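Local coordinates for protein inorganic pyrophosphatase (Shewanella sp. AS-11, PDB 6LL8) that probably hydrolyses inorganic diphosphate to two phosphate ions, using divalent metal ions such as manganese or magnesium at its active site, at residues V93-L98 and L145-I150; F203-M208 and G244-V249; D228-L233 and G260-V265; K239-G244 and L264-S269. All coordinates share one frame; numbering follows the deposited sequence. Where two conformers were deposited one is given.

Contact 1 of 4, residues V93-L98 and L145-I150. With MG (magnesium ion), chain D; MG (magnesium ion), chain F; 2PN (imidodiphosphoric acid), chain I.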
loop_
_atom_site.group_PDB
_atom_site.type_symbol
_atom_site.label_atom_id
_atom_site.label_comp_id
_atom_site.label_asym_id
_atom_site.label_seq_id
_atom_site.Cartn_x
_atom_site.Cartn_y
_atom_site.Cartn_z
ATOM N N VAL A 93 -0.879 11.982 5.623
ATOM C CA VAL A 93 -0.886 10.987 6.719
ATOM C C VAL A 93 -0.306 9.715 6.143
ATOM O O VAL A 93 -0.792 9.217 5.118
ATOM C CB VAL A 93 -2.279 10.803 7.344
ATOM C CG1 VAL A 93 -3.362 10.422 6.350
ATOM C CG2 VAL A 93 -2.191 9.806 8.477
ATOM N N ASP A 94 0.751 9.185 6.768
ATOM C CA ASP A 94 1.506 8.110 6.100
ATOM C C ASP A 94 2.407 7.405 7.083
ATOM O O ASP A 94 2.573 7.818 8.233
ATOM C CB ASP A 94 2.298 8.688 4.924
ATOM C CG ASP A 94 2.907 7.658 3.998
ATOM O OD1 ASP A 94 2.360 6.514 3.944
ATOM O OD2 ASP A 94 3.894 7.984 3.327
ATOM N N HIS A 95 3.058 6.362 6.582
ATOM C CA HIS A 95 4.000 5.492 7.311
ATOM C C HIS A 95 5.113 4.991 6.384
ATOM O O HIS A 95 5.705 3.957 6.654
ATOM C CB HIS A 95 3.250 4.355 7.997
ATOM C CG HIS A 95 2.545 3.378 7.098
ATOM N ND1 HIS A 95 2.575 2.034 7.369
ATOM C CD2 HIS A 95 1.742 3.519 6.015
ATOM C CE1 HIS A 95 1.811 1.416 6.462
ATOM N NE2 HIS A 95 1.282 2.276 5.619
ATOM N N HIS A 96 5.383 5.720 5.304
ATOM C CA HIS A 96 6.477 5.425 4.364
ATOM C C HIS A 96 7.651 6.370 4.571
ATOM O O HIS A 96 7.538 7.379 5.289
ATOM C CB HIS A 96 5.995 5.526 2.906
ATOM C CG HIS A 96 5.073 4.423 2.511
ATOM N ND1 HIS A 96 3.696 4.461 2.751
ATOM C CD2 HIS A 96 5.304 3.238 1.883
ATOM C CE1 HIS A 96 3.162 3.325 2.299
ATOM N NE2 HIS A 96 4.115 2.570 1.750
ATOM N N LYS A 97 8.747 6.077 3.893
ATOM C CA LYS A 97 9.845 7.019 3.730
ATOM C C LYS A 97 9.323 8.349 3.220
ATOM O O LYS A 97 8.246 8.431 2.609
ATOM C CB LYS A 97 10.849 6.433 2.744
ATOM C CG LYS A 97 10.418 6.429 1.286
ATOM C CD LYS A 97 11.425 5.683 0.421
ATOM C CE LYS A 97 11.040 5.558 -1.029
ATOM N NZ LYS A 97 11.010 6.859 -1.732
ATOM N N LEU A 98 10.122 9.381 3.434
ATOM C CA LEU A 98 9.790 10.709 2.906
ATOM C C LEU A 98 10.196 10.767 1.440
ATOM O O LEU A 98 11.375 10.672 1.113
ATOM C CB LEU A 98 10.493 11.788 3.707
ATOM C CG LEU A 98 10.161 13.213 3.304
ATOM C CD1 LEU A 98 8.666 13.491 3.426
ATOM C CD2 LEU A 98 10.955 14.196 4.126
ATOM N N LEU A 145 -4.892 -4.804 9.841
ATOM C CA LEU A 145 -4.624 -6.250 9.729
ATOM C C LEU A 145 -3.977 -6.571 8.392
ATOM O O LEU A 145 -3.118 -7.459 8.309
ATOM C CB LEU A 145 -5.927 -7.018 9.902
ATOM C CG LEU A 145 -6.460 -7.078 11.323
ATOM C CD1 LEU A 145 -7.921 -7.490 11.279
ATOM C CD2 LEU A 145 -5.650 -8.017 12.195
ATOM N N SER A 146 -4.371 -5.900 7.320
ATOM C CA SER A 146 -3.803 -6.135 5.979
ATOM C C SER A 146 -2.366 -5.626 5.934
ATOM O O SER A 146 -1.453 -6.384 5.561
ATOM C CB SER A 146 -4.666 -5.488 4.929
ATOM O OG SER A 146 -4.188 -5.872 3.672
ATOM N N ASP A 147 -2.166 -4.364 6.266
ATOM C CA ASP A 147 -0.815 -3.778 6.163
ATOM C C ASP A 147 0.186 -4.477 7.069
ATOM O O ASP A 147 1.347 -4.605 6.696
ATOM C CB ASP A 147 -0.851 -2.301 6.511
ATOM C CG ASP A 147 -0.958 -1.401 5.306
ATOM O OD1 ASP A 147 -1.571 -1.834 4.336
ATOM O OD2 ASP A 147 -0.531 -0.218 5.363
ATOM N N THR A 148 -0.240 -4.937 8.236
ATOM C CA THR A 148 0.666 -5.605 9.161
ATOM C C THR A 148 0.733 -7.110 8.917
ATOM O O THR A 148 1.466 -7.785 9.647
ATOM C CB THR A 148 0.308 -5.354 10.609
ATOM O OG1 THR A 148 -0.917 -5.986 10.953
ATOM C CG2 THR A 148 0.308 -3.890 10.976
ATOM N N VAL A 149 0.012 -7.617 7.942
ATOM C CA VAL A 149 0.012 -9.072 7.658
ATOM C C VAL A 149 -0.368 -9.819 8.943
ATOM O O VAL A 149 0.333 -10.738 9.408
ATOM C CB VAL A 149 1.299 -9.576 6.983
ATOM C CG1 VAL A 149 1.100 -11.000 6.466
ATOM C CG2 VAL A 149 1.722 -8.647 5.861
ATOM N N ILE A 150 -1.485 -9.435 9.529
ATOM C CA ILE A 150 -1.982 -10.094 10.758
ATOM C C ILE A 150 -0.882 -10.058 11.816
ATOM O O ILE A 150 -0.657 -11.039 12.553
ATOM C CB ILE A 150 -2.520 -11.514 10.514
ATOM C CG1 ILE A 150 -3.116 -11.741 9.122
ATOM C CG2 ILE A 150 -3.529 -11.842 11.608
ATOM C CD1 ILE A 150 -3.528 -13.188 8.825
HETATM MG MG MG D . -0.137 1.455 4.083
HETATM MG MG MG F . -1.162 -1.607 2.189
HETATM P P1 2PN I . 1.648 -0.039 1.923
HETATM O O1 2PN I . 1.032 0.879 0.870
HETATM O O2 2PN I . 1.085 -1.434 1.867
HETATM O O3 2PN I . 1.543 0.574 3.306
HETATM N N1 2PN I . 3.254 -0.135 1.578
HETATM P P2 2PN I . 4.255 -1.314 1.002
HETATM O O4 2PN I . 4.984 -0.655 -0.165
HETATM O O5 2PN I . 3.403 -2.472 0.529
HETATM O O6 2PN I . 5.200 -1.696 2.116
HETATM O O HOH W 1 -0.494 -3.762 1.434
HETATM O O HOH W 2 -3.493 -2.132 2.494
#

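Contact 2 of 4, residues F203-M208 and G244-V249. With 2PN (imidodiphosphoric acid), chain I.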
loop_
_atom_site.group_PDB
_atom_site.type_symbol
_atom_site.label_atom_id
_atom_site.label_comp_id
_atom_site.label_asym_id
_atom_site.label_seq_id
_atom_site.Cartn_x
_atom_site.Cartn_y
_atom_site.Cartn_z
ATOM N N PHE A 203 1.114 -2.671 -7.223
ATOM C CA PHE A 203 2.304 -2.215 -7.948
ATOM C C PHE A 203 2.562 -0.757 -7.672
ATOM O O PHE A 203 1.606 0.030 -7.689
ATOM C CB PHE A 203 2.066 -2.454 -9.441
ATOM C CG PHE A 203 3.212 -2.029 -10.320
ATOM C CD1 PHE A 203 3.268 -0.730 -10.795
ATOM C CD2 PHE A 203 4.216 -2.926 -10.638
ATOM C CE1 PHE A 203 4.315 -0.334 -11.603
ATOM C CE2 PHE A 203 5.284 -2.504 -11.429
ATOM C CZ PHE A 203 5.317 -1.214 -11.895
ATOM N N LYS A 204 3.824 -0.414 -7.451
ATOM C CA LYS A 204 4.243 0.968 -7.232
ATOM C C LYS A 204 5.495 1.260 -8.036
ATOM O O LYS A 204 6.411 0.439 -8.079
ATOM C CB LYS A 204 4.548 1.226 -5.762
ATOM C CG LYS A 204 3.322 1.095 -4.861
ATOM C CD LYS A 204 3.696 1.266 -3.400
ATOM C CE LYS A 204 2.481 1.149 -2.487
ATOM N NZ LYS A 204 2.880 1.309 -1.080
ATOM N N ASP A 205 5.539 2.441 -8.614
ATOM C CA ASP A 205 6.755 3.002 -9.213
ATOM C C ASP A 205 7.475 3.857 -8.180
ATOM O O ASP A 205 6.846 4.586 -7.387
ATOM C CB ASP A 205 6.457 3.818 -10.460
ATOM C CG ASP A 205 6.315 3.007 -11.726
ATOM O OD1 ASP A 205 7.091 2.043 -11.890
ATOM O OD2 ASP A 205 5.451 3.331 -12.553
ATOM N N PHE A 206 8.784 3.805 -8.252
ATOM C CA PHE A 206 9.718 4.569 -7.411
ATOM C C PHE A 206 10.712 5.266 -8.311
ATOM O O PHE A 206 11.293 4.633 -9.200
ATOM C CB PHE A 206 10.481 3.641 -6.471
ATOM C CG PHE A 206 9.579 2.933 -5.495
ATOM C CD1 PHE A 206 8.965 1.738 -5.839
ATOM C CD2 PHE A 206 9.286 3.495 -4.266
ATOM C CE1 PHE A 206 8.094 1.109 -4.980
ATOM C CE2 PHE A 206 8.432 2.846 -3.391
ATOM C CZ PHE A 206 7.818 1.664 -3.752
ATOM N N ASN A 207 10.972 6.525 -8.016
ATOM C CA ASN A 207 12.125 7.254 -8.588
ATOM C C ASN A 207 13.298 7.090 -7.630
ATOM O O ASN A 207 13.264 7.660 -6.511
ATOM C CB ASN A 207 11.755 8.715 -8.768
ATOM C CG ASN A 207 12.873 9.515 -9.360
ATOM O OD1 ASN A 207 13.964 9.021 -9.539
ATOM N ND2 ASN A 207 12.591 10.762 -9.628
ATOM N N MET A 208 14.271 6.272 -8.000
ATOM C CA MET A 208 15.460 6.014 -7.155
ATOM C C MET A 208 16.676 6.657 -7.823
ATOM O O MET A 208 17.204 6.099 -8.768
ATOM C CB MET A 208 15.638 4.515 -6.954
ATOM C CG MET A 208 14.439 3.908 -6.224
ATOM S SD MET A 208 14.778 2.219 -5.723
ATOM C CE MET A 208 13.339 1.865 -4.727
ATOM N N GLY A 244 7.199 1.202 -19.837
ATOM C CA GLY A 244 7.358 2.409 -19.014
ATOM C C GLY A 244 8.771 2.930 -19.015
ATOM O O GLY A 244 9.067 3.840 -18.244
ATOM N N ASN A 245 9.638 2.414 -19.884
ATOM C CA ASN A 245 11.065 2.806 -19.944
ATOM C C ASN A 245 11.636 2.773 -18.526
ATOM O O ASN A 245 12.311 3.703 -18.065
ATOM C CB ASN A 245 11.244 4.181 -20.587
ATOM C CG ASN A 245 12.673 4.455 -20.998
ATOM O OD1 ASN A 245 13.437 3.543 -21.285
ATOM N ND2 ASN A 245 13.043 5.728 -21.034
ATOM N N ARG A 246 11.411 1.668 -17.850
ATOM C CA ARG A 246 11.882 1.512 -16.464
ATOM C C ARG A 246 13.286 0.929 -16.430
ATOM O O ARG A 246 13.671 0.101 -17.299
ATOM C CB ARG A 246 10.925 0.605 -15.697
ATOM C CG ARG A 246 9.532 1.186 -15.510
ATOM C CD ARG A 246 8.604 0.247 -14.751
ATOM N NE ARG A 246 7.351 0.892 -14.414
ATOM C CZ ARG A 246 6.311 1.002 -15.226
ATOM N NH1 ARG A 246 6.294 0.442 -16.420
ATOM N NH2 ARG A 246 5.282 1.732 -14.864
ATOM N N HIS A 247 14.067 1.304 -15.433
ATOM C CA HIS A 247 15.367 0.675 -15.146
ATOM C C HIS A 247 15.146 -0.775 -14.736
ATOM O O HIS A 247 15.910 -1.661 -15.145
ATOM C CB HIS A 247 16.102 1.499 -14.088
ATOM C CG HIS A 247 17.404 0.910 -13.679
ATOM N ND1 HIS A 247 17.489 -0.190 -12.866
ATOM C CD2 HIS A 247 18.676 1.247 -14.023
ATOM C CE1 HIS A 247 18.773 -0.505 -12.721
ATOM N NE2 HIS A 247 19.525 0.395 -13.411
ATOM N N SER A 248 14.180 -1.012 -13.858
ATOM C CA SER A 248 13.952 -2.331 -13.260
ATOM C C SER A 248 12.455 -2.535 -13.042
ATOM O O SER A 248 11.751 -1.573 -12.705
ATOM C CB SER A 248 14.647 -2.461 -11.931
ATOM O OG SER A 248 16.055 -2.314 -12.010
ATOM N N VAL A 249 12.034 -3.786 -13.136
ATOM C CA VAL A 249 10.724 -4.234 -12.612
ATOM C C VAL A 249 10.964 -5.444 -11.744
ATOM O O VAL A 249 11.618 -6.395 -12.187
ATOM C CB VAL A 249 9.659 -4.500 -13.687
ATOM C CG1 VAL A 249 8.386 -5.006 -13.036
ATOM C CG2 VAL A 249 9.369 -3.270 -14.538
HETATM P P1 2PN I . 1.648 -0.039 1.923
HETATM O O1 2PN I . 1.032 0.879 0.870
HETATM O O2 2PN I . 1.085 -1.434 1.867
HETATM O O3 2PN I . 1.543 0.574 3.306
HETATM N N1 2PN I . 3.254 -0.135 1.578
HETATM P P2 2PN I . 4.255 -1.314 1.002
HETATM O O4 2PN I . 4.984 -0.655 -0.165
HETATM O O5 2PN I . 3.403 -2.472 0.529
HETATM O O6 2PN I . 5.200 -1.696 2.116
#

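Contact 3 of 4, residues D228-L233 and G260-V265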
loop_
_atom_site.group_PDB
_atom_site.type_symbol
_atom_site.label_atom_id
_atom_site.label_comp_id
_atom_site.label_asym_id
_atom_site.label_seq_id
_atom_site.Cartn_x
_atom_site.Cartn_y
_atom_site.Cartn_z
ATOM N N ASP A 228 2.216 -22.427 -11.999
ATOM C CA ASP A 228 1.874 -22.609 -13.431
ATOM C C ASP A 228 2.031 -21.296 -14.205
ATOM O O ASP A 228 2.331 -21.346 -15.405
ATOM C CB ASP A 228 0.465 -23.168 -13.621
ATOM C CG ASP A 228 0.298 -24.598 -13.133
ATOM O OD1 ASP A 228 1.322 -25.291 -12.912
ATOM O OD2 ASP A 228 -0.862 -25.020 -12.973
ATOM N N ILE A 229 1.856 -20.151 -13.544
ATOM C CA ILE A 229 1.789 -18.808 -14.210
ATOM C C ILE A 229 3.118 -18.075 -14.055
ATOM O O ILE A 229 3.249 -16.982 -14.620
ATOM C CB ILE A 229 0.615 -17.917 -13.719
ATOM C CG1 ILE A 229 0.312 -16.762 -14.690
ATOM C CG2 ILE A 229 0.842 -17.376 -12.316
ATOM C CD1 ILE A 229 -0.993 -16.004 -14.392
ATOM N N LYS A 230 4.085 -18.644 -13.352
ATOM C CA LYS A 230 5.344 -17.915 -13.050
ATOM C C LYS A 230 6.029 -17.444 -14.334
ATOM O O LYS A 230 6.459 -16.272 -14.404
ATOM C CB LYS A 230 6.259 -18.743 -12.152
ATOM C CG LYS A 230 7.338 -17.918 -11.480
ATOM C CD LYS A 230 8.086 -18.706 -10.446
ATOM C CE LYS A 230 7.186 -19.090 -9.288
ATOM N NZ LYS A 230 7.949 -19.758 -8.222
ATOM N N ALA A 231 6.201 -18.310 -15.321
ATOM C CA ALA A 231 6.867 -17.910 -16.577
ATOM C C ALA A 231 6.087 -16.770 -17.246
ATOM O O ALA A 231 6.725 -15.870 -17.835
ATOM C CB ALA A 231 7.036 -19.105 -17.472
ATOM N N ASP A 232 4.765 -16.805 -17.199
ATOM C CA ASP A 232 3.902 -15.724 -17.761
ATOM C C ASP A 232 4.141 -14.422 -16.992
ATOM O O ASP A 232 4.199 -13.365 -17.607
ATOM C CB ASP A 232 2.423 -16.130 -17.752
ATOM C CG ASP A 232 2.050 -17.266 -18.715
ATOM O OD1 ASP A 232 2.855 -17.526 -19.586
ATOM O OD2 ASP A 232 0.967 -17.824 -18.534
ATOM N N LEU A 233 4.316 -14.487 -15.677
ATOM C CA LEU A 233 4.629 -13.273 -14.900
ATOM C C LEU A 233 5.988 -12.724 -15.310
ATOM O O LEU A 233 6.138 -11.501 -15.448
ATOM C CB LEU A 233 4.590 -13.564 -13.408
ATOM C CG LEU A 233 3.247 -13.981 -12.820
ATOM C CD1 LEU A 233 3.416 -14.442 -11.394
ATOM C CD2 LEU A 233 2.239 -12.862 -12.897
ATOM N N GLY A 260 8.236 -15.188 3.769
ATOM C CA GLY A 260 9.327 -14.832 2.857
ATOM C C GLY A 260 8.791 -14.581 1.472
ATOM O O GLY A 260 7.582 -14.804 1.215
ATOM N N SER A 261 9.657 -14.103 0.589
ATOM C CA SER A 261 9.234 -13.729 -0.772
ATOM C C SER A 261 10.191 -14.292 -1.797
ATOM O O SER A 261 11.412 -14.205 -1.600
ATOM C CB SER A 261 9.195 -12.213 -0.932
ATOM O OG SER A 261 8.258 -11.596 -0.062
ATOM N N GLU A 262 9.642 -14.724 -2.926
ATOM C CA GLU A 262 10.462 -14.924 -4.125
ATOM C C GLU A 262 10.368 -13.644 -4.941
ATOM O O GLU A 262 9.239 -13.242 -5.269
ATOM C CB GLU A 262 9.969 -16.132 -4.908
ATOM C CG GLU A 262 10.858 -16.392 -6.104
ATOM C CD GLU A 262 10.574 -17.637 -6.885
ATOM O OE1 GLU A 262 9.424 -17.828 -7.214
ATOM O OE2 GLU A 262 11.526 -18.349 -7.193
ATOM N N MET A 263 11.483 -13.067 -5.300
ATOM C CA MET A 263 11.483 -11.874 -6.135
ATOM C C MET A 263 11.847 -12.245 -7.552
ATOM O O MET A 263 12.877 -12.864 -7.787
ATOM C CB MET A 263 12.470 -10.838 -5.609
ATOM C CG MET A 263 12.437 -9.527 -6.371
ATOM S SD MET A 263 13.718 -8.358 -5.872
ATOM C CE MET A 263 12.915 -7.619 -4.452
ATOM N N LEU A 264 10.999 -11.863 -8.486
ATOM C CA LEU A 264 11.248 -11.955 -9.936
ATOM C C LEU A 264 11.844 -10.616 -10.360
ATOM O O LEU A 264 11.273 -9.565 -9.988
ATOM C CB LEU A 264 9.963 -12.255 -10.699
ATOM C CG LEU A 264 9.129 -13.433 -10.204
ATOM C CD1 LEU A 264 7.894 -13.624 -11.074
ATOM C CD2 LEU A 264 9.931 -14.702 -10.116
ATOM N N VAL A 265 12.923 -10.618 -11.142
ATOM C CA VAL A 265 13.688 -9.398 -11.429
ATOM C C VAL A 265 13.948 -9.294 -12.921
ATOM O O VAL A 265 14.551 -10.226 -13.507
ATOM C CB VAL A 265 15.031 -9.424 -10.673
ATOM C CG1 VAL A 265 15.867 -8.185 -10.983
ATOM C CG2 VAL A 265 14.833 -9.595 -9.170
#

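Contact 4 of 4, residues K239-G244 and L264-S269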
loop_
_atom_site.group_PDB
_atom_site.type_symbol
_atom_site.label_atom_id
_atom_site.label_comp_id
_atom_site.label_asym_id
_atom_site.label_seq_id
_atom_site.Cartn_x
_atom_site.Cartn_y
_atom_site.Cartn_z
ATOM N N LYS A 239 7.909 -7.004 -20.416
ATOM C CA LYS A 239 7.093 -6.095 -21.248
ATOM C C LYS A 239 6.836 -4.800 -20.487
ATOM O O LYS A 239 6.991 -3.730 -21.066
ATOM C CB LYS A 239 5.775 -6.754 -21.638
ATOM C CG LYS A 239 5.874 -7.906 -22.621
ATOM C CD LYS A 239 4.507 -8.486 -22.999
ATOM C CE LYS A 239 4.546 -9.850 -23.653
ATOM N NZ LYS A 239 5.308 -9.835 -24.921
ATOM N N LEU A 240 6.454 -4.902 -19.211
ATOM C CA LEU A 240 6.144 -3.698 -18.425
ATOM C C LEU A 240 7.372 -2.808 -18.301
ATOM O O LEU A 240 7.241 -1.579 -18.325
ATOM C CB LEU A 240 5.612 -4.139 -17.058
ATOM C CG LEU A 240 5.104 -3.022 -16.166
ATOM C CD1 LEU A 240 3.990 -2.212 -16.807
ATOM C CD2 LEU A 240 4.625 -3.631 -14.867
ATOM N N LYS A 241 8.553 -3.389 -18.162
ATOM C CA LYS A 241 9.813 -2.641 -18.069
ATOM C C LYS A 241 9.935 -1.744 -19.303
ATOM O O LYS A 241 10.252 -0.555 -19.205
ATOM C CB LYS A 241 10.992 -3.596 -17.933
ATOM C CG LYS A 241 12.347 -2.908 -17.893
ATOM C CD LYS A 241 13.452 -3.902 -17.821
ATOM C CE LYS A 241 14.817 -3.253 -17.825
ATOM N NZ LYS A 241 15.148 -2.638 -19.140
ATOM N N VAL A 242 9.757 -2.324 -20.481
ATOM C CA VAL A 242 9.913 -1.594 -21.759
ATOM C C VAL A 242 8.814 -0.556 -21.890
ATOM O O VAL A 242 9.074 0.595 -22.253
ATOM C CB VAL A 242 9.892 -2.572 -22.946
ATOM C CG1 VAL A 242 9.749 -1.826 -24.262
ATOM C CG2 VAL A 242 11.096 -3.475 -22.896
ATOM N N GLU A 243 7.582 -0.944 -21.584
ATOM C CA GLU A 243 6.426 -0.043 -21.796
ATOM C C GLU A 243 6.605 1.259 -21.028
ATOM O O GLU A 243 6.197 2.310 -21.552
ATOM C CB GLU A 243 5.133 -0.694 -21.351
ATOM C CG GLU A 243 4.706 -1.834 -22.248
ATOM C CD GLU A 243 3.626 -2.724 -21.665
ATOM O OE1 GLU A 243 2.919 -2.246 -20.755
ATOM O OE2 GLU A 243 3.507 -3.912 -22.109
ATOM N N GLY A 244 7.199 1.202 -19.837
ATOM C CA GLY A 244 7.358 2.409 -19.014
ATOM C C GLY A 244 8.771 2.930 -19.015
ATOM O O GLY A 244 9.067 3.840 -18.244
ATOM N N LEU A 264 10.999 -11.863 -8.486
ATOM C CA LEU A 264 11.248 -11.955 -9.936
ATOM C C LEU A 264 11.844 -10.616 -10.360
ATOM O O LEU A 264 11.273 -9.565 -9.988
ATOM C CB LEU A 264 9.963 -12.255 -10.699
ATOM C CG LEU A 264 9.129 -13.433 -10.204
ATOM C CD1 LEU A 264 7.894 -13.624 -11.074
ATOM C CD2 LEU A 264 9.931 -14.702 -10.116
ATOM N N VAL A 265 12.923 -10.618 -11.142
ATOM C CA VAL A 265 13.688 -9.398 -11.429
ATOM C C VAL A 265 13.948 -9.294 -12.921
ATOM O O VAL A 265 14.551 -10.226 -13.507
ATOM C CB VAL A 265 15.031 -9.424 -10.673
ATOM C CG1 VAL A 265 15.867 -8.185 -10.983
ATOM C CG2 VAL A 265 14.833 -9.595 -9.170
ATOM N N VAL A 266 13.646 -8.150 -13.488
ATOM C CA VAL A 266 14.201 -7.724 -14.797
ATOM C C VAL A 266 14.814 -6.351 -14.603
ATOM O O VAL A 266 14.168 -5.486 -14.041
ATOM C CB VAL A 266 13.144 -7.753 -15.913
ATOM C CG1 VAL A 266 12.720 -9.179 -16.181
ATOM C CG2 VAL A 266 11.931 -6.903 -15.601
ATOM N N SER A 267 16.076 -6.194 -14.938
ATOM C CA SER A 267 16.797 -4.960 -14.575
ATOM C C SER A 267 17.883 -4.648 -15.585
ATOM O O SER A 267 18.573 -5.559 -16.042
ATOM C CB SER A 267 17.408 -5.121 -13.217
ATOM O OG SER A 267 18.038 -3.934 -12.780
ATOM N N ASP A 268 18.105 -3.377 -15.786
ATOM C CA ASP A 268 19.309 -2.877 -16.482
ATOM C C ASP A 268 20.585 -3.183 -15.698
ATOM O O ASP A 268 21.655 -3.118 -16.315
ATOM C CB ASP A 268 19.165 -1.385 -16.772
ATOM C CG ASP A 268 18.143 -1.071 -17.851
ATOM O OD1 ASP A 268 17.771 -1.974 -18.625
ATOM O OD2 ASP A 268 17.740 0.098 -17.950
ATOM N N SER A 269 20.497 -3.434 -14.391
ATOM C CA SER A 269 21.665 -3.815 -13.568
ATOM C C SER A 269 21.687 -5.330 -13.368
ATOM O O SER A 269 20.802 -5.880 -12.684
ATOM C CB SER A 269 21.689 -3.115 -12.253
ATOM O OG SER A 269 22.781 -3.599 -11.492
#

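Contact 1 of 4, residues V93-L98 and L145-I150
His95 and Asp147 meet across a magnesium ion, which His95 NE2 and Asp147 OD2 bind from the two segments. Along 145-150, Ser146 comes first and turns its OG to Glu45 and Lys187. Asp147, at the end of helix 134-147, bridges two metals: OD2 lies 2.1 Å from magnesium D, OD1 2.2 Å from magnesium F. Asp15 and Asp73 complete the protein ligands of the first ion, Asp13 those of the second. The ring and carboxylate planes are 20° apart, and Asp147 OD2 comes to the ring edge 3.1 Å from His95 CE1. His95 CG lies between the backbone N and the carbonyl carbon (chi1 64°), which carries the ring to the metal, and Val114 O holds ND1. Val149 closes the helix in a Schellman motif. Across the metal lies the DHH signature, Asp94-His95-His96: Asp94 OD1 takes the ND1-H of His96 at 2.7 Å through its syn lone pair, almost straight at 179°. Thus oriented, His96 NE2 accepts the N1-H of imidodiphosphate at 2.8 Å. A leucine replacing His96 would probably leave that N-H without its acceptor. With O3 on magnesium D and O2 on magnesium F, it is metals, rather than direct bonds, that join the segments, probably polarising P1.

Contact 2 of 4, residues F203-M208 and G244-V249
Asp205 and Arg246 form a two-point salt bridge. The Arg246 chain runs extended from CG to NE, which brings the guanidinium side-on to the carboxylate: NE reaches Asp205 OD1 at 2.8 Å, in a nearly straight bond of 178°, while NH2 reaches Asp205 OD2, also at 2.8 Å. Both carboxylate oxygens use their syn lone pairs, and the two flat groups are nearly coplanar, 19° apart. The remaining nitrogen, NH1, donates to the backbone Leu240 O in helix 230-243, so all three guanidinium nitrogens have acceptors. The backbone N of Arg246 is also engaged, closing on Lys241 O in the Schellman motif that ends this helix. Strand 203-208 is an outermost strand of the mixed DHHA2 sheet, with 211-220 between it and 248-255; Leu212 there touches both Asp205 and Arg246. Phe203 CZ lies 3.9 Å from Arg246 NE; the planes stand 84° apart, the ring edge directed at the guanidinium face. Val249 CG1 packs at the same ring's edge, 4.3 Å from Phe203 CE2. Nearby, Ser248 OG shares hydrogen bonds with His247 ND1 and Ser267 OG. Lys204 extends to imidodiphosphate, where its NZ donates to O1 at 2.7 Å and to O4. Labour is thus divided on strand 203-208: Lys204 probably balances phosphate charge, whereas Asp205 probably balances that of Arg246 and ties the strand to the helix end.

Contact 3 of 4, residues D228-L233 and G260-V265
Lys230 and Glu262 join the first turn of helix 230-243 to strand 260-267 by a salt bridge, in which Lys230 NZ donates to Glu262 OE1 at 2.6 Å. The helix is the connecting element of a beta-alpha-beta crossover: it links strand 211-220 to its parallel neighbour 248-255, and its face also reaches 260-267, the antiparallel strand that follows. The two side chains approach from opposite directions. Glu262 is extended beyond CG and offers the syn lone pair of OE1. Lys230 sends CG anti to the backbone N (chi1 -163°) and then bends at chi3 (-65°), which swings the ammonium round to the carboxylate, while its CE passes 3.3 Å from Glu262 OE1. Beyond the bridge, Arg285 and Trp287 on edge strand 285-289 pack against Glu262. The aliphatic part of Lys230 is packed as well, CG lying 4.3 Å from Leu264 CD1 and the side chain touching Leu253. Were Lys230 replaced by an alanine, Glu262 OE1 would probably lose its ammonium partner and a gap open beside Leu264 CD1. Further in, the packing becomes wholly apolar. Leu233, one turn along the helix, has its N bonded to Ile229 O and turns its side chain also against Ala195 and Val199 of helix 195-199. On the strand side, Leu233 CB rests 4.0 Å from Leu264 CD1.

Contact 4 of 4, residues K239-G244 and L264-S269
The last turns of the crossover helix 230-243 lie over the end of strand 260-267, where Lys241 reaches across to Val266 and Asp268. Lys241 has the largest part of the contact. With chi1 at 177° it runs out from the helix, the chain continues straight over the strand, and a bend at chi4 (-69°) turns the ammonium toward Asp268. There Lys241 NZ donates to Asp268 OD1 at 2.8 Å, completing a salt bridge in which the nitrogen sits above the carboxylate plane, 41° out of it. The carbon just before it is close to the same oxygen, with Lys241 CE 3.3 Å from Asp268 OD1. Farther back, the methylenes lie obliquely across Val266, although the exact approach is doubtful because the valine was modelled in two conformers. Lys241 CE also passes over the backbone, 4.0 Å from Ser267 C. Val249 on the neighbouring strand touches both Lys241 and Val266, and Ile237 covers Val266 from the helix. Asp268 follows the strand in an ST turn, since Ser267 OG accepts the amide of Ser269 at 3.0 Å, while Ser267 OG also bonds to Ser248. The lysine thus lays its methylenes over Val266 and carries its charge out to the exposed Asp268, as where a crossover helix packs on a sheet and also covers the strand next to its own pair.

Overall arrangement
From the N terminus, contact 1 closes its loop first, bringing the end of strand 88-94 to the end of helix 134-147 before the others begin. Contact 2 opens next at strand 203-208. Contacts 3 and 4 then open in turn on helix 230-243, before contact 2 closes at 244-249, so both cross it; they close together on strand 260-267, sharing Leu264 and Val265. Contact 4 also shares Gly244 with contact 2, their centres about 8 Å apart. Contacts 3 and 4 bind the helix to the mixed DHHA2 sheet, and contact 2 joins its outer strand to the loop after the helix. Contacts 1 and 2 meet at imidodiphosphate, which links that region to the metal-bearing DHH part.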